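Local coordinates for protein KmHsv2 (Kluyveromyces marxianus, PDB 3VU4) that probably binds phosphoinositides as a PROPPIN-family beta-propeller related to the autophagy protein Atg18, with a likely role in membrane transport, at residues Lys40-Tyr45 and Asn71-Val76. Residues are numbered along the deposited sequence; the frame is centred on the assembly and turned at random.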
loop_
_atom_site.group_PDB
_atom_site.type_symbol
_atom_site.label_atom_id
_atom_site.label_comp_id
_atom_site.label_asym_id
_atom_site.label_seq_id
_atom_site.Cartn_x
_atom_site.Cartn_y
_atom_site.Cartn_z
ATOM N N LYS A 40 -18.728 15.829 0.216
ATOM C CA LYS A 40 -19.744 15.906 1.250
ATOM C C LYS A 40 -19.573 15.024 2.485
ATOM O O LYS A 40 -20.231 15.266 3.497
ATOM C CB LYS A 40 -21.108 15.624 0.614
ATOM C CG LYS A 40 -21.487 16.600 -0.505
ATOM C CD LYS A 40 -22.554 16.026 -1.436
ATOM C CE LYS A 40 -23.800 15.597 -0.676
ATOM N NZ LYS A 40 -24.817 15.017 -1.593
ATOM N N SER A 41 -18.711 14.010 2.427
ATOM C CA SER A 41 -18.539 13.134 3.591
ATOM C C SER A 41 -17.384 12.162 3.456
ATOM O O SER A 41 -16.629 12.207 2.487
ATOM C CB SER A 41 -19.796 12.298 3.798
ATOM O OG SER A 41 -19.871 11.286 2.803
ATOM N N PHE A 42 -17.254 11.290 4.455
ATOM C CA PHE A 42 -16.250 10.242 4.433
ATOM C C PHE A 42 -17.024 8.962 4.719
ATOM O O PHE A 42 -17.964 8.964 5.506
ATOM C CB PHE A 42 -15.103 10.509 5.435
ATOM C CG PHE A 42 -15.403 10.179 6.880
ATOM C CD1 PHE A 42 -15.516 8.857 7.312
ATOM C CD2 PHE A 42 -15.467 11.196 7.833
ATOM C CE1 PHE A 42 -15.679 8.556 8.675
ATOM C CE2 PHE A 42 -15.629 10.901 9.195
ATOM C CZ PHE A 42 -15.735 9.583 9.613
ATOM N N GLU A 43 -16.657 7.886 4.035
ATOM C CA GLU A 43 -17.340 6.610 4.178
ATOM C C GLU A 43 -16.322 5.537 4.516
ATOM O O GLU A 43 -15.147 5.663 4.173
ATOM C CB GLU A 43 -18.021 6.248 2.860
ATOM C CG GLU A 43 -18.701 7.422 2.169
ATOM C CD GLU A 43 -20.056 7.747 2.771
ATOM O OE1 GLU A 43 -20.621 8.817 2.442
ATOM O OE2 GLU A 43 -20.557 6.920 3.566
ATOM N N ILE A 44 -16.777 4.482 5.180
ATOM C CA ILE A 44 -15.903 3.379 5.545
ATOM C C ILE A 44 -16.586 2.079 5.157
ATOM O O ILE A 44 -17.784 1.911 5.381
ATOM C CB ILE A 44 -15.614 3.363 7.058
ATOM C CG1 ILE A 44 -14.927 4.667 7.465
ATOM C CG2 ILE A 44 -14.719 2.175 7.406
ATOM C CD1 ILE A 44 -14.740 4.814 8.963
ATOM N N TYR A 45 -15.822 1.166 4.565
ATOM C CA TYR A 45 -16.363 -0.118 4.144
ATOM C C TYR A 45 -15.496 -1.275 4.598
ATOM O O TYR A 45 -14.348 -1.098 5.008
ATOM C CB TYR A 45 -16.451 -0.206 2.616
ATOM C CG TYR A 45 -17.095 0.972 1.927
ATOM C CD1 TYR A 45 -16.420 2.198 1.807
ATOM C CD2 TYR A 45 -18.379 0.864 1.384
ATOM C CE1 TYR A 45 -17.012 3.283 1.164
ATOM C CE2 TYR A 45 -18.980 1.940 0.742
ATOM C CZ TYR A 45 -18.295 3.144 0.632
ATOM O OH TYR A 45 -18.888 4.195 -0.023
ATOM N N ASN A 71 -12.595 3.646 16.676
ATOM C CA ASN A 71 -13.531 4.723 16.393
ATOM C C ASN A 71 -12.757 5.967 15.984
ATOM O O ASN A 71 -13.319 7.051 15.885
ATOM C CB ASN A 71 -14.367 5.027 17.636
ATOM C CG ASN A 71 -14.814 3.769 18.358
ATOM O OD1 ASN A 71 -15.302 2.819 17.735
ATOM N ND2 ASN A 71 -14.654 3.755 19.684
ATOM N N TYR A 72 -11.460 5.808 15.745
ATOM C CA TYR A 72 -10.637 6.944 15.366
ATOM C C TYR A 72 -10.269 6.998 13.892
ATOM O O TYR A 72 -9.980 5.981 13.262
ATOM C CB TYR A 72 -9.360 6.971 16.202
ATOM C CG TYR A 72 -9.613 7.175 17.674
ATOM C CD1 TYR A 72 -10.190 8.357 18.149
ATOM C CD2 TYR A 72 -9.282 6.183 18.601
ATOM C CE1 TYR A 72 -10.428 8.546 19.512
ATOM C CE2 TYR A 72 -9.517 6.361 19.964
ATOM C CZ TYR A 72 -10.090 7.543 20.413
ATOM O OH TYR A 72 -10.316 7.716 21.760
ATOM N N VAL A 73 -10.288 8.208 13.356
ATOM C CA VAL A 73 -9.938 8.450 11.974
ATOM C C VAL A 73 -9.174 9.763 11.988
ATOM O O VAL A 73 -9.279 10.534 12.936
ATOM C CB VAL A 73 -11.194 8.598 11.085
ATOM C CG1 VAL A 73 -12.017 7.328 11.123
ATOM C CG2 VAL A 73 -12.029 9.764 11.556
ATOM N N ALA A 74 -8.393 10.008 10.947
ATOM C CA ALA A 74 -7.628 11.232 10.844
ATOM C C ALA A 74 -7.946 11.831 9.485
ATOM O O ALA A 74 -8.137 11.097 8.517
ATOM C CB ALA A 74 -6.145 10.925 10.949
ATOM N N PHE A 75 -8.018 13.154 9.407
ATOM C CA PHE A 75 -8.290 13.799 8.131
ATOM C C PHE A 75 -7.787 15.231 8.043
ATOM O O PHE A 75 -7.480 15.866 9.053
ATOM C CB PHE A 75 -9.789 13.743 7.803
ATOM C CG PHE A 75 -10.680 14.325 8.865
ATOM C CD1 PHE A 75 -10.638 15.682 9.167
ATOM C CD2 PHE A 75 -11.593 13.515 9.541
ATOM C CE1 PHE A 75 -11.496 16.225 10.122
ATOM C CE2 PHE A 75 -12.458 14.050 10.500
ATOM C CZ PHE A 75 -12.410 15.404 10.788
ATOM N N VAL A 76 -7.668 15.711 6.811
ATOM C CA VAL A 76 -7.224 17.066 6.531
ATOM C C VAL A 76 -8.388 17.678 5.774
ATOM O O VAL A 76 -9.020 17.005 4.960
ATOM C CB VAL A 76 -5.972 17.082 5.628
ATOM C CG1 VAL A 76 -5.608 18.511 5.252
ATOM C CG2 VAL A 76 -4.813 16.424 6.340
#
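The aromatic ring of F42 overlaps the branched side chain of V73, its far carbon CZ lying 4.2 Å from CG2 of the valine. The two side chains meet at a slant. A phenylalanine suits the place because its ring is long enough to span the gap between the strands, whose nearest CA atoms, those of F42 and F75, are 9.5 Å apart. On the same strand, I44 reaches the other branch of V73: its terminal CD1 comes to 4.3 Å from CG1. With CD1 anti to CA (chi2 174°), the CG1 arm of I44 runs straight out and carries its methyl toward the valine. V73 therefore gives one methyl to each partner, and a beta-branched residue suits the place because it is at home in an extended strand and holds two methyls apart close to the backbone. F75, two residues on, faces the same way as V73 and stands just beyond direct contact with 40-45; its ring also meets those of H84 and W86 in its own sheet.

Residues alternate in direction along 41-45. F42 and I44 point toward 71-76, whereas S41 and E43 take the other face, where S41 OG donates to E43 OE1 at 2.6 Å, approaching from above the carboxylate plane. This gives a buried acid a polar partner, and OE2 has weak hydrogen bonds with H52 NE2 and S55 OG of strand 50-57. I35, beside F42 and I44 on strand 33-37, extends the apolar layer. The contact joins the four-stranded antiparallel sheets 24-57 and 63-98 face to face through side chains, the packing of adjacent blades in a seven-bladed beta-propeller.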